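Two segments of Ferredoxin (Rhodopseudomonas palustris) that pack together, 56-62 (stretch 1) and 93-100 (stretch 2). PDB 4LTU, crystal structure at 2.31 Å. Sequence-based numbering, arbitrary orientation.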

ATOM      1  N   LEU A  56       4.006  10.316   8.600  1.00 27.84           N
ATOM      2  CA  LEU A  56       4.634   9.910   9.847  1.00 27.22           C
ATOM      3  C   LEU A  56       5.067   8.453   9.925  1.00 26.78           C
ATOM      4  O   LEU A  56       5.885   8.102  10.788  1.00 27.36           O
ATOM      5  CB  LEU A  56       3.731  10.266  11.045  1.00 27.70           C
ATOM      6  CG  LEU A  56       3.294  11.734  11.148  1.00 27.79           C
ATOM      7  CD1 LEU A  56       2.048  11.831  12.004  1.00 27.79           C
ATOM      8  CD2 LEU A  56       4.415  12.715  11.647  1.00 26.06           C
ATOM      9  N   TRP A  57       4.537   7.605   9.036  1.00 25.83           N
ATOM     10  CA  TRP A  57       4.862   6.162   9.042  1.00 24.06           C
ATOM     11  C   TRP A  57       5.925   5.768   8.007  1.00 24.03           C
ATOM     12  O   TRP A  57       6.511   4.696   8.111  1.00 24.37           O
ATOM     13  CB  TRP A  57       3.599   5.285   8.854  1.00 23.26           C
ATOM     14  CG  TRP A  57       2.699   5.177  10.062  1.00 20.96           C
ATOM     15  CD1 TRP A  57       1.628   5.968  10.352  1.00 19.00           C
ATOM     16  CD2 TRP A  57       2.795   4.226  11.135  1.00 18.83           C
ATOM     17  NE1 TRP A  57       1.050   5.575  11.546  1.00 17.36           N
ATOM     18  CE2 TRP A  57       1.750   4.509  12.045  1.00 18.40           C
ATOM     19  CE3 TRP A  57       3.675   3.174  11.425  1.00 20.47           C
ATOM     20  CZ2 TRP A  57       1.544   3.761  13.222  1.00 17.72           C
ATOM     21  CZ3 TRP A  57       3.473   2.434  12.600  1.00 18.26           C
ATOM     22  CH2 TRP A  57       2.411   2.731  13.476  1.00 16.97           C
ATOM     23  N   LEU A  58       6.163   6.606   7.000  1.00 24.15           N
ATOM     24  CA  LEU A  58       7.178   6.287   5.994  1.00 24.04           C
ATOM     25  C   LEU A  58       8.483   5.803   6.631  1.00 24.19           C
ATOM     26  O   LEU A  58       8.996   4.747   6.256  1.00 24.20           O
ATOM     27  CB  LEU A  58       7.441   7.459   5.054  1.00 23.46           C
ATOM     28  CG  LEU A  58       8.049   7.047   3.692  1.00 24.41           C
ATOM     29  CD1 LEU A  58       7.108   6.219   2.849  1.00 22.13           C
ATOM     30  CD2 LEU A  58       8.569   8.259   2.861  1.00 24.62           C
ATOM     31  N   ALA A  59       8.999   6.563   7.597  1.00 24.24           N
ATOM     32  CA  ALA A  59      10.302   6.268   8.231  1.00 24.95           C
ATOM     33  C   ALA A  59      10.428   4.852   8.809  1.00 24.80           C
ATOM     34  O   ALA A  59      11.529   4.327   8.873  1.00 25.00           O
ATOM     35  CB  ALA A  59      10.648   7.324   9.328  1.00 24.39           C
ATOM     36  N   LYS A  60       9.307   4.257   9.220  1.00 24.51           N
ATOM     37  CA  LYS A  60       9.288   2.936   9.875  1.00 24.62           C
ATOM     38  C   LYS A  60       9.345   1.739   8.916  1.00 24.29           C
ATOM     39  O   LYS A  60       9.454   0.580   9.340  1.00 23.91           O
ATOM     40  CB  LYS A  60       8.078   2.834  10.820  1.00 25.47           C
ATOM     41  CG  LYS A  60       8.296   3.567  12.163  1.00 26.58           C
ATOM     42  CD  LYS A  60       7.067   3.543  13.086  1.00 30.46           C
ATOM     43  CE  LYS A  60       7.272   4.486  14.293  1.00 31.39           C
ATOM     44  NZ  LYS A  60       5.995   5.043  14.865  1.00 34.44           N
ATOM     45  N   LEU A  61       9.285   2.033   7.619  1.00 23.65           N
ATOM     46  CA  LEU A  61       9.339   1.012   6.598  1.00 22.97           C
ATOM     47  C   LEU A  61      10.753   0.818   6.037  1.00 23.28           C
ATOM     48  O   LEU A  61      11.513   1.786   5.877  1.00 23.12           O
ATOM     49  CB  LEU A  61       8.393   1.368   5.455  1.00 22.82           C
ATOM     50  CG  LEU A  61       6.912   1.483   5.824  1.00 20.71           C
ATOM     51  CD1 LEU A  61       6.119   1.933   4.619  1.00 18.53           C
ATOM     52  CD2 LEU A  61       6.425   0.162   6.344  1.00 20.17           C
ATOM     53  N   PRO A  62      11.097  -0.436   5.698  1.00 23.22           N
ATOM     54  CA  PRO A  62      12.292  -0.640   4.879  1.00 23.01           C
ATOM     55  C   PRO A  62      12.217   0.232   3.606  1.00 23.27           C
ATOM     56  O   PRO A  62      11.115   0.543   3.141  1.00 23.38           O
ATOM     57  CB  PRO A  62      12.227  -2.123   4.536  1.00 22.64           C
ATOM     58  CG  PRO A  62      11.452  -2.753   5.696  1.00 23.79           C
ATOM     59  CD  PRO A  62      10.387  -1.699   5.987  1.00 23.33           C
TER
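Stretch 2 93-100: PELDGLVL

How does stretch 2 approach the helix-like turn of stretch 1? It begins as a short 3-10 segment, Pro93 to Leu95, with Asp96 N hydrogen-bonded to Pro93 O at 2.9 Å. Pro93 itself stays clear of stretch 1. At Glu94 the backbone carbonyl makes the approach: Glu94 O lies 3.3 Å from Trp57 CZ3, at the edge of the indole and near its plane, and 4.3 Å from Lys60 CD. The carboxylate takes no part in a salt bridge here, and no hydrogen bond crosses between the stretches at any point, so the contact rests on packing.

What does Leu95 add? Its CA-to-CB bond points sideways, yet with chi1 m and chi2 t the end of the side chain comes nearer to stretch 1. Leu95 CD1 meets Leu61 CD2 at 3.5 Å, while Leu95 CD2 lies 3.7 Å from Lys60 O and 3.9 Å from Lys60 CB. The aliphatic base of the lysine thus adds to an apolar patch, with the Lys60 carbonyl beside it. The Leu95 backbone also touches the indole, with CA 3.9 Å from Trp57 CZ3.

How does the chain get past the tryptophan? A type II beta turn runs from Leu95 to Leu98, closed by Leu98 N to Leu95 O at 2.8 Å. Asp96 directs its CB away from stretch 1, but Asp96 O comes within 3.4 Å of Trp57 CH2. Gly97 follows with phi/psi of 106/-6, where a CB would jam against the preceding carbonyl oxygen; an ideal CB would also sit a tight 3.1 Å from Trp57 CZ2. Gly97 O is 3.3 Å from that same Trp57 CZ2, so the turn meets the six-membered ring through its backbone carbonyls.

Where does the chain settle as it leaves the turn? It passes over one face of the indole. Leu98 CA stands 3.9 Å from the centroid of the six-membered ring, 14° off the normal, a CH-pi contact. Leu98 CD1 packs at 3.5 Å against Trp57 CB. More loosely, Leu98 CD1 lies 4.5 Å from Leu61 CD2. The register agrees: Trp57 CA and Leu98 CA are 6.5 Å apart, Lys60 CA and Leu95 CA 7.4 Å, so stretch 2 advances as stretch 1 runs back. Val99, already in the strand, keeps its N 3.9 Å from Trp57 CD1 and its CG2 3.9 Å from Trp57 NE1. By Leu100 the extended chain has left the contact.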

ATOM      1  N   PRO A  93       5.181  -6.246  13.903  1.00 28.52           N
ATOM      2  CA  PRO A  93       4.557  -5.661  15.100  1.00 28.36           C
ATOM      3  C   PRO A  93       4.612  -4.132  15.093  1.00 28.28           C
ATOM      4  O   PRO A  93       3.608  -3.463  15.373  1.00 28.48           O
ATOM      5  CB  PRO A  93       5.424  -6.212  16.251  1.00 28.66           C
ATOM      6  CG  PRO A  93       6.026  -7.468  15.699  1.00 28.53           C
ATOM      7  CD  PRO A  93       6.199  -7.265  14.235  1.00 27.78           C
ATOM      8  N   GLU A  94       5.783  -3.601  14.741  1.00 28.23           N
ATOM      9  CA  GLU A  94       6.075  -2.179  14.728  1.00 28.16           C
ATOM     10  C   GLU A  94       5.197  -1.391  13.756  1.00 27.68           C
ATOM     11  O   GLU A  94       5.117  -0.157  13.853  1.00 27.18           O
ATOM     12  CB  GLU A  94       7.547  -1.945  14.382  1.00 28.74           C
ATOM     13  CG  GLU A  94       8.510  -3.057  14.850  1.00 32.60           C
ATOM     14  CD  GLU A  94       8.800  -4.115  13.769  1.00 36.39           C
ATOM     15  OE1 GLU A  94       8.808  -3.764  12.567  1.00 38.22           O
ATOM     16  OE2 GLU A  94       9.049  -5.291  14.126  1.00 38.45           O
ATOM     17  N   LEU A  95       4.544  -2.082  12.822  1.00 26.84           N
ATOM     18  CA  LEU A  95       3.649  -1.386  11.893  1.00 26.47           C
ATOM     19  C   LEU A  95       2.176  -1.504  12.288  1.00 26.15           C
ATOM     20  O   LEU A  95       1.281  -1.123  11.521  1.00 25.85           O
ATOM     21  CB  LEU A  95       3.899  -1.795  10.433  1.00 26.43           C
ATOM     22  CG  LEU A  95       5.363  -1.756   9.977  1.00 25.75           C
ATOM     23  CD1 LEU A  95       5.493  -2.309   8.592  1.00 24.86           C
ATOM     24  CD2 LEU A  95       5.927  -0.347  10.044  1.00 26.26           C
ATOM     25  N   ASP A  96       1.933  -2.032  13.487  1.00 25.50           N
ATOM     26  CA  ASP A  96       0.577  -2.118  14.013  1.00 25.51           C
ATOM     27  C   ASP A  96       0.189  -0.670  14.164  1.00 24.77           C
ATOM     28  O   ASP A  96       0.875   0.083  14.881  1.00 25.55           O
ATOM     29  CB  ASP A  96       0.566  -2.861  15.360  1.00 25.75           C
ATOM     30  CG  ASP A  96      -0.841  -3.036  15.962  1.00 27.56           C
ATOM     31  OD1 ASP A  96      -1.867  -2.637  15.374  1.00 29.03           O
ATOM     32  OD2 ASP A  96      -0.913  -3.609  17.066  1.00 31.11           O
ATOM     33  N   GLY A  97      -0.854  -0.270  13.448  1.00 23.65           N
ATOM     34  CA  GLY A  97      -1.262   1.141  13.363  1.00 23.16           C
ATOM     35  C   GLY A  97      -0.950   1.853  12.047  1.00 22.60           C
ATOM     36  O   GLY A  97      -1.370   3.006  11.845  1.00 22.87           O
ATOM     37  N   LEU A  98      -0.234   1.174  11.142  1.00 21.21           N
ATOM     38  CA  LEU A  98       0.155   1.764   9.847  1.00 19.53           C
ATOM     39  C   LEU A  98      -1.019   2.359   9.078  1.00 19.18           C
ATOM     40  O   LEU A  98      -2.088   1.734   8.944  1.00 18.63           O
ATOM     41  CB  LEU A  98       0.869   0.727   8.971  1.00 19.39           C
ATOM     42  CG  LEU A  98       1.417   1.182   7.611  1.00 18.32           C
ATOM     43  CD1 LEU A  98       2.620   2.110   7.746  1.00 15.42           C
ATOM     44  CD2 LEU A  98       1.749  -0.028   6.758  1.00 15.62           C
ATOM     45  N   VAL A  99      -0.811   3.567   8.551  1.00 18.75           N
ATOM     46  CA  VAL A  99      -1.880   4.269   7.875  1.00 17.51           C
ATOM     47  C   VAL A  99      -1.540   4.363   6.400  1.00 17.34           C
ATOM     48  O   VAL A  99      -0.459   4.821   6.034  1.00 16.75           O
ATOM     49  CB  VAL A  99      -2.097   5.677   8.476  1.00 18.15           C
ATOM     50  CG1 VAL A  99      -3.163   6.501   7.662  1.00 17.70           C
ATOM     51  CG2 VAL A  99      -2.473   5.583   9.927  1.00 17.66           C
ATOM     52  N   LEU A 100      -2.445   3.908   5.552  1.00 16.69           N
ATOM     53  CA  LEU A 100      -2.214   4.032   4.118  1.00 17.99           C
ATOM     54  C   LEU A 100      -3.396   4.708   3.447  1.00 18.61           C
ATOM     55  O   LEU A 100      -4.538   4.417   3.761  1.00 18.79           O
ATOM     56  CB  LEU A 100      -1.948   2.671   3.468  1.00 17.00           C
ATOM     57  CG  LEU A 100      -0.929   1.704   4.064  1.00 16.14           C
ATOM     58  CD1 LEU A 100      -1.114   0.337   3.355  1.00 15.20           C
ATOM     59  CD2 LEU A 100       0.495   2.246   3.939  1.00 11.77           C
TER